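Local atomic coordinates of ThiJ/pfpI family protein (PDB entry 3EFE), a protein that is of unknown precise function but belongs to the DJ-1/PfpI family, whose members include proteases and chaperones, and assembles here as a two-chain unit. Residues I53-M56 and R60-P63; A26-G31 and L77-G82. All blocks are in the same frame, centred on the assembly; numbering follows the deposited sequence.

Contact 1 of 2, residues I53-M56 and R60-P63; sequences ITTM and RIKP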
loop_
_atom_site.group_PDB
_atom_site.type_symbol
_atom_site.label_atom_id
_atom_site.label_comp_id
_atom_site.label_asym_id
_atom_site.label_seq_id
_atom_site.Cartn_x
_atom_site.Cartn_y
_atom_site.Cartn_z
ATOM N N ILE D 53 12.838 -11.251 -2.945
ATOM C CA ILE D 53 12.479 -10.214 -3.907
ATOM C C ILE D 53 12.528 -8.917 -3.141
ATOM O O ILE D 53 12.527 -8.904 -1.923
ATOM C CB ILE D 53 11.103 -10.507 -4.551
ATOM C CG1 ILE D 53 9.902 -10.262 -3.611
ATOM C CG2 ILE D 53 11.056 -11.968 -4.948
ATOM C CD1 ILE D 53 9.432 -8.852 -3.465
ATOM N N THR D 54 12.654 -7.825 -3.861
ATOM C CA THR D 54 12.725 -6.470 -3.319
ATOM C C THR D 54 11.574 -5.652 -4.011
ATOM O O THR D 54 11.474 -5.601 -5.255
ATOM C CB THR D 54 14.082 -5.849 -3.662
ATOM O OG1 THR D 54 15.134 -6.668 -3.137
ATOM C CG2 THR D 54 14.213 -4.420 -3.053
ATOM N N THR D 55 10.680 -5.073 -3.236
ATOM C CA THR D 55 9.579 -4.311 -3.849
ATOM C C THR D 55 10.128 -3.062 -4.486
ATOM O O THR D 55 11.245 -2.751 -4.246
ATOM C CB THR D 55 8.420 -3.995 -2.838
ATOM O OG1 THR D 55 8.877 -3.087 -1.855
ATOM C CG2 THR D 55 7.900 -5.286 -2.157
ATOM N N MET D 56 9.364 -2.371 -5.342
ATOM C CA MET D 56 9.688 -0.986 -5.744
ATOM C C MET D 56 9.988 -0.067 -4.594
ATOM O O MET D 56 10.802 0.819 -4.754
ATOM C CB MET D 56 8.558 -0.368 -6.618
ATOM C CG MET D 56 8.882 1.026 -7.308
ATOM S SD MET D 56 7.438 1.623 -8.147
ATOM C CE MET D 56 7.936 3.258 -8.496
ATOM N N ARG D 60 12.519 -6.089 1.290
ATOM C CA ARG D 60 12.999 -7.440 0.932
ATOM C C ARG D 60 12.097 -8.522 1.516
ATOM O O ARG D 60 12.008 -8.680 2.708
ATOM C CB ARG D 60 14.432 -7.681 1.375
ATOM C CG ARG D 60 15.405 -6.495 1.166
ATOM C CD ARG D 60 16.408 -6.608 -0.009
ATOM N NE ARG D 60 16.652 -7.993 -0.474
ATOM C CZ ARG D 60 17.088 -9.036 0.253
ATOM N NH1 ARG D 60 17.243 -10.216 -0.365
ATOM N NH2 ARG D 60 17.337 -8.946 1.569
ATOM N N ILE D 61 11.443 -9.275 0.650
ATOM C CA ILE D 61 10.432 -10.205 1.067
ATOM C C ILE D 61 10.810 -11.643 0.720
ATOM O O ILE D 61 11.281 -11.922 -0.364
ATOM C CB ILE D 61 9.054 -9.811 0.390
ATOM C CG1 ILE D 61 8.614 -8.437 0.926
ATOM C CG2 ILE D 61 7.988 -10.932 0.539
ATOM C CD1 ILE D 61 7.447 -7.778 0.114
ATOM N N LYS D 62 10.498 -12.554 1.609
ATOM C CA LYS D 62 10.798 -13.961 1.450
ATOM C C LYS D 62 9.539 -14.616 0.987
ATOM O O LYS D 62 8.551 -14.632 1.744
ATOM C CB LYS D 62 11.246 -14.550 2.808
ATOM C CG LYS D 62 11.705 -16.031 2.820
ATOM C CD LYS D 62 12.798 -16.330 1.716
ATOM C CE LYS D 62 13.338 -17.825 1.721
ATOM N NZ LYS D 62 13.196 -18.476 3.073
ATOM N N PRO D 63 9.521 -15.114 -0.271
ATOM C CA PRO D 63 8.328 -15.805 -0.740
ATOM C C PRO D 63 8.046 -17.026 0.126
ATOM O O PRO D 63 8.975 -17.724 0.576
ATOM C CB PRO D 63 8.688 -16.197 -2.189
ATOM C CG PRO D 63 9.678 -15.262 -2.565
ATOM C CD PRO D 63 10.531 -15.090 -1.337
#
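Ile53 and Ile61 face each other as the antiparallel hydrogen-bonded pair of a short beta hairpin, and their backbones exchange two bonds. Ile53 N donates a hydrogen bond to Ile61 O at 3.1 Å, and Ile61 N donates one back to Ile53 O at 2.8 Å; both are nearly straight. Ile53 O is also approached by Arg60 CA at 3.2 Å in a CA-H...O contact, so one carbonyl serves an N-H and a C-H of consecutive residues.

Apolar packing fills the face that carries the two isoleucines. In Ile53, CG1 lies between the backbone N and the carbonyl carbon (chi1 73°), which brings it to the side of the neighbouring strand, and chi2 (81°) turns CD1 to within 4.0 Å of Ile61 CB. The other branch of Ile53, CG2, reaches the ring of Pro63. Farther along, Ile61 CD1 presses on Thr55 CG2 at 3.4 Å, a tight fit between methyl groups whose side chains meet at about a right angle. Beta-branched residues suit such extended backbone, and their short branches fill the space close to it.

Polar contact belongs to the other face, that of the non-hydrogen-bonded pair Thr54 and Arg60. The arginine chain is bent at chi2 and chi3, bringing NE beside Thr54 OG1 at 3.3 Å. The hydroxyl sits at the guanidinium edge, but the bond is bent and weak.

Beyond the strand, Thr55 OG1 is bonded to Asp18 OD1 and Leu59 N, tying the turn to the helix start. Arg60 and Lys62 make backbone hydrogen bonds to the second subunit, whose Ile61 packs on Ile61 here, placing the hairpin at the dimer interface. Around the hairpin, Thr54 is backbone-bonded to Thr15, and Thr55 packs on Tyr21 of helix 18-30.

Contact 2 of 2, residues A26-G31 and L77-G82; sequences AELNSG and LLILPG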
loop_
_atom_site.group_PDB
_atom_site.type_symbol
_atom_site.label_atom_id
_atom_site.label_comp_id
_atom_site.label_asym_id
_atom_site.label_seq_id
_atom_site.Cartn_x
_atom_site.Cartn_y
_atom_site.Cartn_z
ATOM N N ALA D 26 -4.079 -6.667 3.270
ATOM C CA ALA D 26 -4.240 -6.357 4.673
ATOM C C ALA D 26 -5.637 -6.702 5.132
ATOM O O ALA D 26 -5.882 -7.192 6.234
ATOM C CB ALA D 26 -3.907 -4.864 4.880
ATOM N N GLU D 27 -6.619 -6.446 4.317
ATOM C CA GLU D 27 -8.009 -6.714 4.730
ATOM C C GLU D 27 -8.324 -8.227 4.727
ATOM O O GLU D 27 -9.055 -8.736 5.577
ATOM C CB GLU D 27 -8.974 -5.981 3.794
ATOM C CG GLU D 27 -8.981 -4.486 3.933
ATOM C CD GLU D 27 -9.243 -3.989 5.349
ATOM O OE1 GLU D 27 -9.594 -4.795 6.236
ATOM O OE2 GLU D 27 -9.113 -2.773 5.573
ATOM N N LEU D 28 -7.764 -8.906 3.743
ATOM C CA LEU D 28 -7.869 -10.338 3.563
ATOM C C LEU D 28 -7.139 -11.087 4.656
ATOM O O LEU D 28 -7.718 -11.823 5.408
ATOM C CB LEU D 28 -7.305 -10.730 2.182
ATOM C CG LEU D 28 -8.270 -10.411 1.038
ATOM C CD1 LEU D 28 -7.585 -10.702 -0.242
ATOM C CD2 LEU D 28 -9.593 -11.211 1.213
ATOM N N ASN D 29 -5.859 -10.819 4.776
ATOM C CA ASN D 29 -5.065 -11.561 5.743
ATOM C C ASN D 29 -5.528 -11.312 7.214
ATOM O O ASN D 29 -5.457 -12.192 8.056
ATOM C CB ASN D 29 -3.564 -11.292 5.472
ATOM C CG ASN D 29 -2.652 -12.203 6.217
ATOM O OD1 ASN D 29 -1.963 -11.803 7.174
ATOM N ND2 ASN D 29 -2.567 -13.418 5.754
ATOM N N SER D 30 -5.989 -10.111 7.538
ATOM C CA SER D 30 -6.508 -9.878 8.877
ATOM C C SER D 30 -7.948 -10.383 9.130
ATOM O O SER D 30 -8.283 -10.714 10.280
ATOM C CB SER D 30 -6.468 -8.377 9.218
ATOM O OG SER D 30 -7.361 -7.653 8.432
ATOM N N GLY D 31 -8.797 -10.332 8.102
ATOM C CA GLY D 31 -10.166 -10.641 8.210
ATOM C C GLY D 31 -10.920 -9.677 9.076
ATOM O O GLY D 31 -12.114 -9.958 9.456
ATOM N N LEU D 77 -7.908 -17.355 -4.863
ATOM C CA LEU D 77 -7.623 -15.964 -5.304
ATOM C C LEU D 77 -6.154 -15.833 -5.638
ATOM O O LEU D 77 -5.290 -16.183 -4.807
ATOM C CB LEU D 77 -8.052 -14.876 -4.261
ATOM C CG LEU D 77 -7.632 -13.371 -4.532
ATOM C CD1 LEU D 77 -8.419 -12.672 -5.702
ATOM C CD2 LEU D 77 -7.745 -12.552 -3.188
ATOM N N LEU D 78 -5.886 -15.319 -6.842
ATOM C CA LEU D 78 -4.511 -14.938 -7.267
ATOM C C LEU D 78 -4.389 -13.452 -7.587
ATOM O O LEU D 78 -4.961 -12.999 -8.537
ATOM C CB LEU D 78 -4.069 -15.719 -8.496
ATOM C CG LEU D 78 -2.648 -15.471 -9.031
ATOM C CD1 LEU D 78 -1.542 -15.817 -8.037
ATOM C CD2 LEU D 78 -2.470 -16.215 -10.386
ATOM N N ILE D 79 -3.643 -12.717 -6.735
ATOM C CA ILE D 79 -3.330 -11.288 -6.919
ATOM C C ILE D 79 -2.023 -11.060 -7.784
ATOM O O ILE D 79 -0.897 -11.531 -7.452
ATOM C CB ILE D 79 -3.194 -10.521 -5.551
ATOM C CG1 ILE D 79 -4.424 -10.755 -4.700
ATOM C CG2 ILE D 79 -2.941 -8.990 -5.761
ATOM C CD1 ILE D 79 -4.210 -10.627 -3.167
ATOM N N LEU D 80 -2.184 -10.319 -8.872
ATOM C CA LEU D 80 -1.018 -9.900 -9.647
ATOM C C LEU D 80 -0.837 -8.381 -9.592
ATOM O O LEU D 80 -1.558 -7.638 -10.236
ATOM C CB LEU D 80 -1.088 -10.387 -11.076
ATOM C CG LEU D 80 -1.713 -11.776 -11.270
ATOM C CD1 LEU D 80 -2.194 -11.844 -12.744
ATOM C CD2 LEU D 80 -0.751 -12.889 -10.824
ATOM N N PRO D 81 0.177 -7.925 -8.847
ATOM C CA PRO D 81 0.543 -6.529 -8.789
ATOM C C PRO D 81 1.303 -6.051 -10.039
ATOM O O PRO D 81 1.848 -6.870 -10.788
ATOM C CB PRO D 81 1.472 -6.448 -7.581
ATOM C CG PRO D 81 1.923 -7.759 -7.367
ATOM C CD PRO D 81 1.053 -8.755 -8.045
ATOM N N GLY D 82 1.275 -4.733 -10.263
ATOM C CA GLY D 82 2.183 -4.073 -11.145
ATOM C C GLY D 82 3.629 -4.164 -10.730
ATOM O O GLY D 82 3.975 -4.555 -9.583
#
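The torsions of Leu28 and Leu77 bring helix and strand together. In Leu28 the CG atom stands anti to the carbonyl carbon (chi1 -77°), and the chain then extends (chi2 175°) so that CD1 reaches out from the helix. Leu77 answers with CG anti to the backbone N (chi1 172°), and chi2 then leaves CD2 roughly anti to CA, pointing at the helix. The two methyls meet at 3.5 Å, Leu28 CD1 against Leu77 CD2, closer than carbons usually lie, while the side chains pass at a slant.

Ile79, two residues on and on the same side of the strand, adds a looser touch: its CD1 is 4.5 Å from Leu28 CD1. The interaction is wholly apolar, and leucine suits both sides, because its branched end reaches far enough from either backbone to bridge the CA atoms of Leu28 and Leu77, 10.5 Å apart. Ile79 also packs on Leu24 and Ile25, so the helix covers it from an earlier turn.

The helix ends just beyond Leu28. Ala26 O receives Ser30 N at 3.2 Å and Ser30 OG at 2.7 Å, the hydroxyl lying in the carbonyl plane. The hydroxyl bonds back this way, as helical serines often do, and also pairs with Arg32 N beyond the helix. Gly31 then leaves the helix with positive phi, a conformation that glycine adopts readily.

Strand 77-80 runs between the parallel strands 8-11 and 107-111, and helix 18-30 lies over it. Such layering of helices on a central, largely parallel sheet is the alpha/beta sandwich of the DJ-1/PfpI family.

In the fold
Both contacts are buried, but they occupy different places. The centre of contact 2 lies about 7 Å from the centre of the chain, and it joins helix 18-30 to the central sheet by methyl groups alone. Contact 1, its centre about 17 Å out, joins neighbouring strands of a small hairpin, chiefly through backbone hydrogen bonds, with apolar packing on one face and a weak polar bond on the other. In sequence, 53-56 and 60-63 fall within the loop that contact 2 closes. Helix 18-30 serves both: it supplies Leu28 to contact 2 and sets Asp18 and Tyr21 against Thr55 of contact 1. Met56 of one chain packs against Ser30 of the other.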